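Local coordinates for cytochrome c7 (Geobacter sulfurreducens, PDB 3H34), which carries electrons through covalently bound c-type haems and belongs to a cytochrome c7 family involved in Fe(III) respiration, at the protoporphyrin IX containing Fe site. Numbering follows the deposited sequence.

The protoporphyrin IX containing Fe site. Residues 4, 6, 15-17, 19-21, 23-24, 27, 30-31, 35-38, 41, 50, 53-54, 59-61. With HEM (protoporphyrin IX containing Fe), chain B; HEM (protoporphyrin IX containing Fe), chain C.
Torsions within helix 17-20 send its two histidines to different haems: His17 holds CG anti to the backbone N (chi1 -175°) and reaches HEM (chain B), whereas His20, with chi1 at -90°, swings to HEM (chain C). Each iron is bis-histidinyl and near octahedral, His17 NE2 opposing His31 NE2 and His20 NE2 opposing His54 NE2, each NE2-Fe-NE2 angle being 178°. Cys27 and Cys30 with His31, and Cys50 and Cys53 with His54, form two CXXCH motifs, their SG atoms thioether-linked to the former vinyl carbons CAB and CAC.

Second-shell bonds fix the rotations of His20 and His54. His54 ND1 donates to Pro61 O at 2.7 Å, nearly in the ring plane though above the carbonyl plane, while Gly60 CA and Cys50 O cover opposite ring faces. His20 ND1 donates to Thr16 O (2.8 Å), from further above the carbonyl plane, and Phe15 CE1 lies over the centre of the His20 ring. Such bonds probably increase imidazolate character. Phe15 wedges between the cofactors: CE2 meets the meso carbon CHD of HEM (chain B) at 3.6 Å, and CD1 meets pyrrole carbon C2B of HEM (chain C) at 3.6 Å.

Arg19 extends from CG to NE and grips one propionate oxygen of HEM (chain C) end-on, NH2 to O2D at 2.7 Å as a salt bridge and NH1 to the same atom at 3.0 Å, with O2D in the guanidinium plane. An alanine in place of Arg19 would probably leave this carboxylate less neutralised and its orientation looser. Phe23 CE1 covers one guanidinium face, and the Phe23 ring packs against propionate carbon CBD. The other propionate accepts from Thr16 OG1 through O1A (2.7 Å). On HEM (chain B), the backbone N of Ile38 donates to propionate O1D at 2.7 Å.

Paired axial ligands, thioethers and propionate clamps thus hold two steeply inclined, six-coordinate, typically low-spin haems close together, an arrangement suited to passing electrons through this multihaem cytochrome.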
# COMPACT_ATOMS: atom_id res chain seq x y z
N ILE A 4 0.76 9.48 0.32
CA ILE A 4 1.17 9.29 -1.06
C ILE A 4 -0.03 8.97 -1.93
O ILE A 4 -0.87 8.14 -1.58
CB ILE A 4 2.19 8.14 -1.16
CG1 ILE A 4 3.40 8.45 -0.27
CG2 ILE A 4 2.62 7.94 -2.61
CD1 ILE A 4 4.38 7.30 -0.14
N PHE A 6 -1.45 7.50 -5.45
CA PHE A 6 -1.10 6.60 -6.55
C PHE A 6 -2.13 6.67 -7.68
O PHE A 6 -3.23 6.12 -7.56
CB PHE A 6 -1.02 5.15 -6.07
CG PHE A 6 0.08 4.90 -5.08
CD1 PHE A 6 1.41 5.15 -5.41
CD2 PHE A 6 -0.21 4.39 -3.82
CE1 PHE A 6 2.43 4.90 -4.50
CE2 PHE A 6 0.80 4.13 -2.90
CZ PHE A 6 2.13 4.39 -3.24
N PHE A 15 -2.72 6.55 -0.13
CA PHE A 15 -1.95 5.75 0.82
C PHE A 15 -1.39 6.53 2.01
O PHE A 15 -0.53 7.41 1.86
CB PHE A 15 -0.82 5.05 0.05
CG PHE A 15 0.12 4.25 0.92
CD1 PHE A 15 -0.36 3.31 1.82
CD2 PHE A 15 1.49 4.44 0.82
CE1 PHE A 15 0.52 2.55 2.60
CE2 PHE A 15 2.37 3.69 1.60
CZ PHE A 15 1.89 2.75 2.49
N THR A 16 -1.88 6.18 3.19
CA THR A 16 -1.44 6.81 4.43
C THR A 16 -0.13 6.17 4.87
O THR A 16 -0.08 5.39 5.82
CB THR A 16 -2.51 6.67 5.52
OG1 THR A 16 -2.86 5.29 5.67
CG2 THR A 16 -3.76 7.46 5.14
N HIS A 17 0.94 6.53 4.16
CA HIS A 17 2.29 6.03 4.39
C HIS A 17 2.75 6.12 5.85
O HIS A 17 3.12 5.11 6.45
CB HIS A 17 3.25 6.81 3.49
CG HIS A 17 4.67 6.32 3.54
ND1 HIS A 17 5.76 7.15 3.67
CD2 HIS A 17 5.17 5.07 3.42
CE1 HIS A 17 6.87 6.39 3.63
NE2 HIS A 17 6.56 5.12 3.48
N ARG A 19 0.93 6.96 8.58
CA ARG A 19 -0.02 6.30 9.48
C ARG A 19 0.22 4.79 9.53
O ARG A 19 0.11 4.18 10.59
CB ARG A 19 -1.46 6.59 9.03
CG ARG A 19 -2.51 6.00 9.97
CD ARG A 19 -3.90 6.57 9.69
NE ARG A 19 -4.89 6.11 10.65
CZ ARG A 19 -5.50 4.93 10.60
NH1 ARG A 19 -5.24 4.08 9.61
NH2 ARG A 19 -6.39 4.59 11.53
N HIS A 20 0.54 4.20 8.38
CA HIS A 20 0.78 2.76 8.35
C HIS A 20 1.91 2.30 9.26
O HIS A 20 1.93 1.15 9.69
CB HIS A 20 1.05 2.29 6.92
CG HIS A 20 -0.19 1.89 6.17
ND1 HIS A 20 -1.17 2.78 5.78
CD2 HIS A 20 -0.62 0.67 5.79
CE1 HIS A 20 -2.14 2.07 5.19
NE2 HIS A 20 -1.86 0.78 5.17
N SER A 21 2.85 3.18 9.58
CA SER A 21 3.94 2.80 10.47
C SER A 21 3.45 2.62 11.90
O SER A 21 4.19 2.12 12.75
CB SER A 21 5.07 3.82 10.42
OG SER A 21 5.87 3.61 9.27
N PHE A 23 0.97 0.76 12.48
CA PHE A 23 0.45 -0.60 12.41
C PHE A 23 1.48 -1.62 11.93
O PHE A 23 1.37 -2.82 12.23
CB PHE A 23 -0.76 -0.64 11.46
CG PHE A 23 -1.92 0.19 11.93
CD1 PHE A 23 -2.02 1.53 11.57
CD2 PHE A 23 -2.90 -0.36 12.74
CE1 PHE A 23 -3.08 2.32 12.03
CE2 PHE A 23 -3.97 0.41 13.19
CZ PHE A 23 -4.07 1.75 12.84
N VAL A 24 2.46 -1.15 11.17
CA VAL A 24 3.49 -2.03 10.62
C VAL A 24 4.82 -1.74 11.29
O VAL A 24 5.38 -0.65 11.15
CB VAL A 24 3.61 -1.82 9.09
CG1 VAL A 24 4.60 -2.82 8.51
CG2 VAL A 24 2.24 -2.00 8.44
N CYS A 27 9.91 -1.22 8.26
CA CYS A 27 9.88 -0.58 6.95
C CYS A 27 10.06 -1.70 5.93
O CYS A 27 9.48 -1.67 4.84
CB CYS A 27 11.05 0.39 6.78
SG CYS A 27 11.32 1.60 8.11
N CYS A 30 7.54 -3.58 3.61
CA CYS A 30 7.08 -3.03 2.35
C CYS A 30 8.24 -2.62 1.45
O CYS A 30 8.10 -2.55 0.23
CB CYS A 30 6.22 -1.79 2.59
SG CYS A 30 4.76 -2.02 3.66
N HIS A 31 9.38 -2.37 2.06
CA HIS A 31 10.56 -1.91 1.33
C HIS A 31 11.67 -2.90 1.11
O HIS A 31 11.72 -3.97 1.72
CB HIS A 31 11.17 -0.71 2.05
CG HIS A 31 10.38 0.55 1.90
ND1 HIS A 31 10.33 1.29 0.75
CD2 HIS A 31 9.58 1.19 2.79
CE1 HIS A 31 9.53 2.34 0.96
NE2 HIS A 31 9.04 2.32 2.19
N PRO A 35 14.96 1.87 2.42
CA PRO A 35 13.63 2.46 2.20
C PRO A 35 13.71 3.57 1.16
O PRO A 35 14.62 4.39 1.18
CB PRO A 35 13.26 2.99 3.59
CG PRO A 35 13.96 2.05 4.51
CD PRO A 35 15.32 1.91 3.85
N GLY A 36 12.76 3.57 0.23
CA GLY A 36 12.74 4.58 -0.81
C GLY A 36 11.77 4.16 -1.90
O GLY A 36 10.95 3.27 -1.69
N LYS A 37 11.86 4.80 -3.06
CA LYS A 37 10.98 4.45 -4.17
C LYS A 37 11.18 2.98 -4.50
O LYS A 37 12.31 2.48 -4.47
CB LYS A 37 11.30 5.31 -5.39
CG LYS A 37 11.02 6.80 -5.19
CD LYS A 37 11.45 7.62 -6.39
N ILE A 38 10.09 2.28 -4.80
CA ILE A 38 10.15 0.86 -5.12
C ILE A 38 10.10 0.67 -6.64
O ILE A 38 9.09 0.95 -7.28
CB ILE A 38 8.99 0.12 -4.44
CG1 ILE A 38 9.10 0.32 -2.92
CG2 ILE A 38 9.02 -1.37 -4.79
CD1 ILE A 38 7.92 -0.20 -2.13
N PHE A 41 7.18 -1.16 -8.28
CA PHE A 41 5.88 -0.82 -7.73
C PHE A 41 4.87 -0.79 -8.87
O PHE A 41 5.16 -0.30 -9.96
CB PHE A 41 5.90 0.55 -7.05
CG PHE A 41 4.63 0.87 -6.31
CD1 PHE A 41 4.39 0.31 -5.05
CD2 PHE A 41 3.65 1.66 -6.89
CE1 PHE A 41 3.19 0.55 -4.39
CE2 PHE A 41 2.44 1.90 -6.23
CZ PHE A 41 2.21 1.35 -4.98
N CYS A 50 -0.17 -4.81 -0.50
CA CYS A 50 -1.24 -4.01 0.09
C CYS A 50 -2.45 -4.85 0.45
O CYS A 50 -2.84 -4.95 1.61
CB CYS A 50 -1.68 -2.90 -0.87
SG CYS A 50 -0.34 -1.83 -1.48
N CYS A 53 -1.67 -8.00 2.97
CA CYS A 53 -1.61 -7.75 4.40
C CYS A 53 -2.99 -7.50 4.98
O CYS A 53 -3.33 -7.99 6.06
CB CYS A 53 -0.71 -6.56 4.71
SG CYS A 53 -0.69 -6.16 6.49
N HIS A 54 -3.80 -6.72 4.26
CA HIS A 54 -5.15 -6.42 4.71
C HIS A 54 -5.93 -7.71 4.89
O HIS A 54 -6.70 -7.86 5.84
CB HIS A 54 -5.86 -5.53 3.69
CG HIS A 54 -5.27 -4.16 3.57
ND1 HIS A 54 -5.65 -3.24 2.61
CD2 HIS A 54 -4.32 -3.55 4.32
CE1 HIS A 54 -4.92 -2.13 2.81
NE2 HIS A 54 -4.10 -2.26 3.83
N ALA A 59 -7.94 -6.28 8.53
CA ALA A 59 -8.13 -4.85 8.66
C ALA A 59 -7.57 -4.21 7.39
O ALA A 59 -6.60 -4.70 6.82
CB ALA A 59 -7.40 -4.32 9.88
N GLY A 60 -8.18 -3.11 6.97
CA GLY A 60 -7.73 -2.47 5.75
C GLY A 60 -8.61 -2.96 4.62
O GLY A 60 -9.17 -4.06 4.71
N PRO A 61 -8.75 -2.19 3.54
CA PRO A 61 -9.60 -2.60 2.42
C PRO A 61 -9.08 -3.72 1.52
O PRO A 61 -7.91 -3.77 1.17
CB PRO A 61 -9.80 -1.30 1.65
CG PRO A 61 -8.48 -0.62 1.84
CD PRO A 61 -8.21 -0.84 3.32
CHA HEM B . 7.89 5.37 -0.17
CHB HEM B . 10.67 5.39 3.80
CHC HEM B . 7.62 2.27 5.94
CHD HEM B . 5.35 1.68 1.71
C1A HEM B . 8.85 5.70 0.77
C2A HEM B . 9.94 6.62 0.51
C3A HEM B . 10.73 6.58 1.61
C4A HEM B . 10.16 5.65 2.54
CMA HEM B . 12.01 7.37 1.81
CAA HEM B . 10.20 7.40 -0.77
CBA HEM B . 9.50 8.75 -0.80
CGA HEM B . 9.73 9.48 -2.10
O1A HEM B . 9.23 9.01 -3.15
O2A HEM B . 10.40 10.53 -2.09
C1B HEM B . 10.09 4.51 4.70
C2B HEM B . 10.64 4.22 6.00
C3B HEM B . 9.77 3.37 6.62
C4B HEM B . 8.69 3.12 5.68
CMB HEM B . 11.98 4.72 6.55
CAB HEM B . 9.93 2.76 8.01
CBB HEM B . 9.94 3.76 9.16
C1C HEM B . 6.69 1.91 4.98
C2C HEM B . 5.68 0.87 5.19
C3C HEM B . 5.06 0.69 4.00
C4C HEM B . 5.69 1.59 3.05
CMC HEM B . 5.45 0.10 6.48
CAC HEM B . 4.00 -0.37 3.65
CBC HEM B . 2.79 -0.44 4.58
C1D HEM B . 5.89 2.61 0.83
C2D HEM B . 5.42 2.80 -0.52
C3D HEM B . 6.09 3.85 -1.03
C4D HEM B . 6.97 4.34 0.01
CMD HEM B . 4.36 1.94 -1.23
CAD HEM B . 6.01 4.35 -2.46
CBD HEM B . 7.09 3.72 -3.32
CGD HEM B . 7.03 4.17 -4.77
O1D HEM B . 7.91 3.77 -5.55
O2D HEM B . 6.09 4.92 -5.13
NA HEM B . 9.01 5.08 2.02
NB HEM B . 8.90 3.79 4.49
NC HEM B . 6.67 2.36 3.66
ND HEM B . 6.86 3.57 1.15
FE HEM B . 7.84 3.72 2.85
CHA HEM C . -5.56 0.37 6.39
CHB HEM C . -4.10 1.16 1.81
CHC HEM C . -0.25 -1.68 2.65
CHD HEM C . -1.99 -2.84 7.02
C1A HEM C . -5.44 0.89 5.09
C2A HEM C . -6.40 1.81 4.49
C3A HEM C . -6.03 1.95 3.19
C4A HEM C . -4.82 1.20 3.01
CMA HEM C . -6.81 2.65 2.08
CAA HEM C . -7.56 2.54 5.18
CBA HEM C . -7.08 3.36 6.37
CGA HEM C . -6.10 4.45 5.97
O1A HEM C . -5.30 4.88 6.83
O2A HEM C . -6.14 4.88 4.80
C1B HEM C . -2.90 0.46 1.65
C2B HEM C . -2.10 0.45 0.45
C3B HEM C . -1.01 -0.29 0.71
C4B HEM C . -1.13 -0.77 2.07
CMB HEM C . -2.42 1.14 -0.88
CAB HEM C . 0.14 -0.62 -0.24
CBB HEM C . 0.87 0.58 -0.84
C1C HEM C . -0.42 -2.27 3.89
C2C HEM C . 0.45 -3.31 4.42
C3C HEM C . -0.04 -3.66 5.65
C4C HEM C . -1.22 -2.83 5.87
CMC HEM C . 1.64 -3.94 3.70
CAC HEM C . 0.45 -4.75 6.62
CBC HEM C . 1.92 -5.15 6.63
C1D HEM C . -3.11 -2.03 7.23
C2D HEM C . -3.91 -2.04 8.43
C3D HEM C . -4.90 -1.16 8.25
C4D HEM C . -4.71 -0.57 6.94
CMD HEM C . -3.69 -2.88 9.68
CAD HEM C . -6.01 -0.81 9.24
CBD HEM C . -5.67 0.46 10.01
CGD HEM C . -6.83 0.96 10.85
O1D HEM C . -7.34 0.17 11.67
O2D HEM C . -7.22 2.13 10.68
NA HEM C . -4.46 0.53 4.18
NB HEM C . -2.30 -0.31 2.65
NC HEM C . -1.47 -2.00 4.76
ND HEM C . -3.62 -1.13 6.30
FE HEM C . -2.96 -0.74 4.48
O HOH W 1 -4.03 4.56 2.89
O HOH W 2 8.23 3.60 -8.14